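Signal transduction histidine-protein kinase/phosphatase MprB (Mycobacterium hassiacum, PDB 6BLK) probably acts as a sensor histidine kinase and phosphatase of a two-component system, here represented by its ATP-binding catalytic domain. Local coordinates at residues V14-R17 / S18-V22; I121-Q124 / V125-H129. All coordinates share one frame; numbering follows the deposited sequence.

Contact 1 (V14-R17 / S18-V22); sequences VIDR and SLERV
Val14 and Ser18 begin a worked example of i-to-i+4 contacts, backbone bonding and side-chain packing together, along an amphipathic helix, helix 11-25 of the Bergerat-type ATPase fold of histidine kinases. Val14 O receives the backbone N of Ser18 at 3.0 Å in a nearly straight bond (167° at the hydrogen). The hydroxyl folds back beside its own backbone N (chi1 -60°), which brings Ser18 OG within 3.0 Å of the same Val14 O; Gly48 O of helix 44-60 lies near it too, in a weak bond, so which oxygen takes the proton is not settled. At Leu19 the contact becomes apolar. Leu19 N bonds to Ile15 O at 2.8 Å, and Leu19 CD1 lies alongside Ile15 CG2 at 4.0 Å, the two side chains running in the same direction. They meet strand 30-40, Ile15 at Val35 and Leu19 at Phe31 and Val33, while Ile15 also reaches strand 67-76. Glu20 belongs to the exposed side: Glu20 N bonds to Asp16 O at 3.0 Å, and the two acidic side chains run alongside each other with their carboxylate planes 85° apart. Their nearest side-chain approach is Asp16 OD1 to Glu20 CG, 4.0 Å, and their like charges would be expected to repel mildly. Arg21 sends its side chain off to Leu52 of helix 44-60, and its backbone completes the series with a weak bond, Arg21 N to Arg17 O at 3.4 Å.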
ATOM      1  N   VAL A  14     -11.878   3.256  -4.085  1.00 18.03           N
ATOM      2  CA  VAL A  14     -10.560   3.847  -3.914  1.00 18.11           C
ATOM      3  C   VAL A  14      -9.496   2.949  -4.521  1.00 18.05           C
ATOM      4  O   VAL A  14      -8.629   3.401  -5.279  1.00 19.72           O
ATOM      5  CB  VAL A  14     -10.293   4.114  -2.423  1.00 22.47           C
ATOM      6  CG1 VAL A  14      -8.847   4.458  -2.189  1.00 18.92           C
ATOM      7  CG2 VAL A  14     -11.192   5.229  -1.954  1.00 21.13           C
ATOM      8  N   ILE A  15      -9.553   1.660  -4.204  1.00 16.83           N
ATOM      9  CA  ILE A  15      -8.550   0.732  -4.718  1.00 16.30           C
ATOM     10  C   ILE A  15      -8.686   0.580  -6.224  1.00 16.36           C
ATOM     11  O   ILE A  15      -7.679   0.550  -6.936  1.00 17.36           O
ATOM     12  CB  ILE A  15      -8.658  -0.608  -3.982  1.00 16.92           C
ATOM     13  CG1 ILE A  15      -8.350  -0.392  -2.500  1.00 14.85           C
ATOM     14  CG2 ILE A  15      -7.738  -1.617  -4.619  1.00 19.68           C
ATOM     15  CD1 ILE A  15      -8.739  -1.549  -1.617  1.00 16.13           C
ATOM     16  N   ASP A  16      -9.918   0.510  -6.739  1.00 16.48           N
ATOM     17  CA  ASP A  16     -10.107   0.352  -8.186  1.00 21.19           C
ATOM     18  C   ASP A  16      -9.553   1.552  -8.950  1.00 26.02           C
ATOM     19  O   ASP A  16      -8.925   1.386 -10.005  1.00 22.30           O
ATOM     20  CB  ASP A  16     -11.585   0.156  -8.510  1.00 27.35           C
ATOM     21  CG  ASP A  16     -11.849   0.016 -10.012  1.00 49.97           C
ATOM     22  OD1 ASP A  16     -10.878  -0.154 -10.785  1.00 72.50           O
ATOM     23  OD2 ASP A  16     -13.027   0.083 -10.425  1.00 58.21           O
ATOM     24  N   ARG A  17      -9.783   2.768  -8.435  1.00 21.58           N
ATOM     25  CA  ARG A  17      -9.229   3.965  -9.064  1.00 19.53           C
ATOM     26  C   ARG A  17      -7.711   3.941  -9.029  1.00 23.42           C
ATOM     27  O   ARG A  17      -7.050   4.234 -10.032  1.00 24.72           O
ATOM     28  CB  ARG A  17      -9.738   5.235  -8.378  1.00 25.52           C
ATOM     29  CG  ARG A  17     -11.200   5.521  -8.535  1.00 40.03           C
ATOM     30  CD  ARG A  17     -11.592   6.789  -7.743  1.00 42.53           C
ATOM     31  NE  ARG A  17     -13.037   7.019  -7.737  1.00 67.09           N
ATOM     32  CZ  ARG A  17     -13.707   7.652  -8.698  1.00 72.67           C
ATOM     33  NH1 ARG A  17     -13.072   8.127  -9.761  1.00 71.05           N
ATOM     34  NH2 ARG A  17     -15.022   7.808  -8.597  1.00 75.57           N
ATOM     35  N   SER A  18      -7.139   3.626  -7.865  1.00 19.59           N
ATOM     36  CA  SER A  18      -5.688   3.555  -7.749  1.00 17.81           C
ATOM     37  C   SER A  18      -5.109   2.529  -8.703  1.00 21.46           C
ATOM     38  O   SER A  18      -4.051   2.759  -9.295  1.00 22.85           O
ATOM     39  CB  SER A  18      -5.278   3.220  -6.322  1.00 19.15           C
ATOM     40  OG  SER A  18      -5.739   4.209  -5.428  1.00 23.21           O
ATOM     41  N   LEU A  19      -5.775   1.384  -8.853  1.00 18.40           N
ATOM     42  CA  LEU A  19      -5.262   0.349  -9.745  1.00 21.91           C
ATOM     43  C   LEU A  19      -5.288   0.801 -11.194  1.00 18.92           C
ATOM     44  O   LEU A  19      -4.361   0.494 -11.945  1.00 24.92           O
ATOM     45  CB  LEU A  19      -6.054  -0.946  -9.596  1.00 18.42           C
ATOM     46  CG  LEU A  19      -5.686  -1.830  -8.400  1.00 29.12           C
ATOM     47  CD1 LEU A  19      -6.722  -2.944  -8.204  1.00 31.22           C
ATOM     48  CD2 LEU A  19      -4.272  -2.395  -8.549  1.00 24.94           C
ATOM     49  N   GLU A  20      -6.352   1.486 -11.618  1.00 27.71           N
ATOM     50  CA  GLU A  20      -6.414   1.948 -13.004  1.00 33.21           C
ATOM     51  C   GLU A  20      -5.190   2.776 -13.348  1.00 32.47           C
ATOM     52  O   GLU A  20      -4.581   2.587 -14.406  1.00 29.24           O
ATOM     53  CB  GLU A  20      -7.683   2.765 -13.247  1.00 34.29           C
ATOM     54  CG  GLU A  20      -8.915   1.920 -13.529  1.00 48.52           C
ATOM     55  CD  GLU A  20      -8.832   1.182 -14.862  1.00 69.04           C
ATOM     56  OE1 GLU A  20      -8.556   1.839 -15.889  1.00 77.79           O
ATOM     57  OE2 GLU A  20      -9.033  -0.053 -14.884  1.00 69.37           O
ATOM     58  N   ARG A  21      -4.791   3.673 -12.448  1.00 30.18           N
ATOM     59  CA  ARG A  21      -3.611   4.497 -12.689  1.00 32.00           C
ATOM     60  C   ARG A  21      -2.360   3.646 -12.889  1.00 45.99           C
ATOM     61  O   ARG A  21      -1.602   3.856 -13.842  1.00 46.14           O
ATOM     62  CB  ARG A  21      -3.410   5.474 -11.529  1.00 40.11           C
ATOM     63  CG  ARG A  21      -4.370   6.655 -11.510  1.00 37.95           C
ATOM     64  CD  ARG A  21      -3.760   7.925 -12.121  1.00 63.20           C
ATOM     65  NE  ARG A  21      -2.577   8.387 -11.388  1.00 57.56           N
ATOM     66  CZ  ARG A  21      -1.325   8.359 -11.846  1.00 63.07           C
ATOM     67  NH1 ARG A  21      -1.045   7.905 -13.061  1.00 67.84           N
ATOM     68  NH2 ARG A  21      -0.334   8.802 -11.082  1.00 48.94           N
ATOM     69  N   VAL A  22      -2.103   2.691 -11.995  1.00 38.51           N
ATOM     70  CA  VAL A  22      -0.804   2.035 -12.048  1.00 26.65           C
ATOM     71  C   VAL A  22      -0.747   0.923 -13.088  1.00 34.15           C
ATOM     72  O   VAL A  22       0.347   0.580 -13.554  1.00 41.18           O
ATOM     73  CB  VAL A  22      -0.409   1.508 -10.659  1.00 38.34           C
ATOM     74  CG1 VAL A  22      -1.223   0.292 -10.301  1.00 29.15           C
ATOM     75  CG2 VAL A  22       1.093   1.208 -10.605  1.00 51.66           C
TER

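Contact 2 (I121-Q124 / V125-H129); sequences IVKQ and VVLKH
The imidazole ring of His129 presents its edge to the carbonyl of Val125, whose own N bonds to Ile121 O at 3.0 Å, at the C-terminal end of helix 118-128 in the Bergerat fold. Val125 O lies in the ring plane, 2.8 Å from His129 ND1, yet ND1 stands 37° out of the carbonyl plane. The backbone N of His129 reaches the same oxygen from the opposite face, so two donors from one residue grip a single acceptor where the helix ends. The other ring nitrogen, NE2, bonds to Asp43 N, an arrangement consistent with the proton residing on ND1. Further back, the valines and Ile121 form the inner side of the helix. CG1 of Val126 is anti to the backbone N (chi1 170°), which leaves CG2 of Val126 beside that N, against Val122 O at 3.2 Å and Val122 CG1 at 4.2 Å. Ile121 and Val122 both touch Asn53 of helix 44-60, and His129 rests on Leu47 of that helix. On the exposed side, the aliphatic stem of Lys123 meets Leu127: the two cross obliquely, and the Leu127 CD1 methyl lies 3.9 Å from Lys123 CE.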
ATOM      1  N   ILE A 121       4.068  10.039   3.124  1.00 12.51           N
ATOM      2  CA  ILE A 121       2.695  10.475   2.885  1.00 11.63           C
ATOM      3  C   ILE A 121       1.717   9.381   3.287  1.00 10.66           C
ATOM      4  O   ILE A 121       0.678   9.654   3.884  1.00 11.89           O
ATOM      5  CB  ILE A 121       2.520  10.878   1.413  1.00 12.01           C
ATOM      6  CG1 ILE A 121       3.345  12.136   1.128  1.00 22.53           C
ATOM      7  CG2 ILE A 121       1.060  11.055   1.016  1.00 19.34           C
ATOM      8  CD1 ILE A 121       2.971  13.356   1.938  1.00 30.74           C
ATOM      9  N   VAL A 122       2.020   8.135   2.944  1.00  9.99           N
ATOM     10  CA  VAL A 122       1.162   7.010   3.307  1.00 12.64           C
ATOM     11  C   VAL A 122       0.960   6.961   4.822  1.00 14.77           C
ATOM     12  O   VAL A 122      -0.164   6.803   5.302  1.00 11.33           O
ATOM     13  CB  VAL A 122       1.748   5.681   2.788  1.00 16.30           C
ATOM     14  CG1 VAL A 122       0.981   4.514   3.325  1.00 13.04           C
ATOM     15  CG2 VAL A 122       1.731   5.658   1.297  1.00 11.12           C
ATOM     16  N   LYS A 123       2.061   6.987   5.586  1.00 11.97           N
ATOM     17  CA  LYS A 123       1.986   6.965   7.045  1.00 11.80           C
ATOM     18  C   LYS A 123       1.126   8.110   7.573  1.00 11.24           C
ATOM     19  O   LYS A 123       0.263   7.895   8.442  1.00 11.45           O
ATOM     20  CB  LYS A 123       3.387   7.016   7.651  1.00 13.62           C
ATOM     21  CG  LYS A 123       3.378   7.008   9.147  1.00 12.88           C
ATOM     22  CD  LYS A 123       4.753   6.973   9.718  1.00 18.70           C
ATOM     23  CE  LYS A 123       4.756   7.094  11.239  1.00 19.10           C
ATOM     24  NZ  LYS A 123       4.958   5.786  11.889  1.00 44.34           N
ATOM     25  N   GLN A 124       1.280   9.315   7.023  1.00 10.44           N
ATOM     26  CA  GLN A 124       0.482  10.451   7.500  1.00 13.76           C
ATOM     27  C   GLN A 124      -1.016  10.203   7.276  1.00 11.56           C
ATOM     28  O   GLN A 124      -1.852  10.369   8.189  1.00 12.60           O
ATOM     29  CB  GLN A 124       0.939  11.724   6.783  1.00 17.34           C
ATOM     30  CG  GLN A 124       0.224  12.993   7.309  1.00 14.31           C
ATOM     31  CD  GLN A 124       0.985  14.279   7.003  1.00 43.17           C
ATOM     32  OE1 GLN A 124       2.185  14.257   6.701  1.00 42.78           O
ATOM     33  NE2 GLN A 124       0.289  15.408   7.078  1.00 56.34           N
ATOM     34  N   VAL A 125      -1.372   9.785   6.064  1.00 11.15           N
ATOM     35  CA  VAL A 125      -2.773   9.531   5.732  1.00 12.54           C
ATOM     36  C   VAL A 125      -3.338   8.430   6.609  1.00  8.60           C
ATOM     37  O   VAL A 125      -4.437   8.557   7.184  1.00  9.97           O
ATOM     38  CB  VAL A 125      -2.905   9.180   4.247  1.00 12.92           C
ATOM     39  CG1 VAL A 125      -4.279   8.693   3.950  1.00 13.67           C
ATOM     40  CG2 VAL A 125      -2.602  10.373   3.380  1.00 12.02           C
ATOM     41  N   VAL A 126      -2.583   7.349   6.777  1.00  9.47           N
ATOM     42  CA  VAL A 126      -3.094   6.226   7.551  1.00 12.57           C
ATOM     43  C   VAL A 126      -3.277   6.640   8.998  1.00 11.66           C
ATOM     44  O   VAL A 126      -4.320   6.358   9.602  1.00 11.83           O
ATOM     45  CB  VAL A 126      -2.176   5.004   7.400  1.00 11.43           C
ATOM     46  CG1 VAL A 126      -2.557   3.934   8.371  1.00 10.65           C
ATOM     47  CG2 VAL A 126      -2.267   4.509   6.012  1.00 13.26           C
ATOM     48  N   LEU A 127      -2.308   7.355   9.574  1.00 11.28           N
ATOM     49  CA  LEU A 127      -2.491   7.820  10.954  1.00 14.13           C
ATOM     50  C   LEU A 127      -3.650   8.807  11.073  1.00 12.38           C
ATOM     51  O   LEU A 127      -4.369   8.799  12.086  1.00 11.96           O
ATOM     52  CB  LEU A 127      -1.200   8.432  11.491  1.00 11.82           C
ATOM     53  CG  LEU A 127      -0.041   7.459  11.669  1.00 16.14           C
ATOM     54  CD1 LEU A 127       1.181   8.213  12.174  1.00 18.87           C
ATOM     55  CD2 LEU A 127      -0.355   6.347  12.606  1.00 18.33           C
ATOM     56  N   LYS A 128      -3.812   9.706  10.106  1.00 11.76           N
ATOM     57  CA  LYS A 128      -4.906  10.665  10.195  1.00 13.49           C
ATOM     58  C   LYS A 128      -6.269   9.975  10.175  1.00 14.76           C
ATOM     59  O   LYS A 128      -7.231  10.521  10.726  1.00 18.83           O
ATOM     60  CB  LYS A 128      -4.782  11.705   9.085  1.00 19.62           C
ATOM     61  CG  LYS A 128      -5.587  11.456   7.833  1.00 45.96           C
ATOM     62  CD  LYS A 128      -5.247  12.475   6.726  1.00 50.30           C
ATOM     63  CE  LYS A 128      -5.911  12.092   5.401  1.00 32.51           C
ATOM     64  NZ  LYS A 128      -5.674  13.019   4.277  1.00 34.26           N
ATOM     65  N   HIS A 129      -6.347   8.765   9.624  1.00 12.92           N
ATOM     66  CA  HIS A 129      -7.557   7.947   9.604  1.00 13.71           C
ATOM     67  C   HIS A 129      -7.643   6.929  10.744  1.00 13.86           C
ATOM     68  O   HIS A 129      -8.491   6.029  10.698  1.00 16.86           O
ATOM     69  CB  HIS A 129      -7.653   7.218   8.259  1.00 12.12           C
ATOM     70  CG  HIS A 129      -8.027   8.107   7.124  1.00 14.09           C
ATOM     71  ND1 HIS A 129      -7.114   8.890   6.454  1.00 12.21           N
ATOM     72  CD2 HIS A 129      -9.223   8.342   6.538  1.00 14.20           C
ATOM     73  CE1 HIS A 129      -7.734   9.571   5.503  1.00 14.44           C
ATOM     74  NE2 HIS A 129      -9.020   9.274   5.553  1.00 17.90           N
TER

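Read from the N terminus, the two contacts follow in series without nesting or crossing, and each closes no more than single helical turns. Contact 1 lies in the middle of helix 11-25, which packs on strands 30-40 and 67-76 and against helix 44-60. The chain then passes through helix 44-60, with the nucleotide-binding Asn57 and Lys60, and the central strands before contact 2, in helix 118-128, whose start, at Gly118 and Leu119, binds ATP. The centres of contact 1 and contact 2 are about 18 Å apart and the nearest atoms of contacts 1 and 2 about 9 Å, so they do not touch. Helix 44-60 is packed against both, meeting 14-22 through Val51 and Leu55 and 121-129 through Asn53 and Leu47.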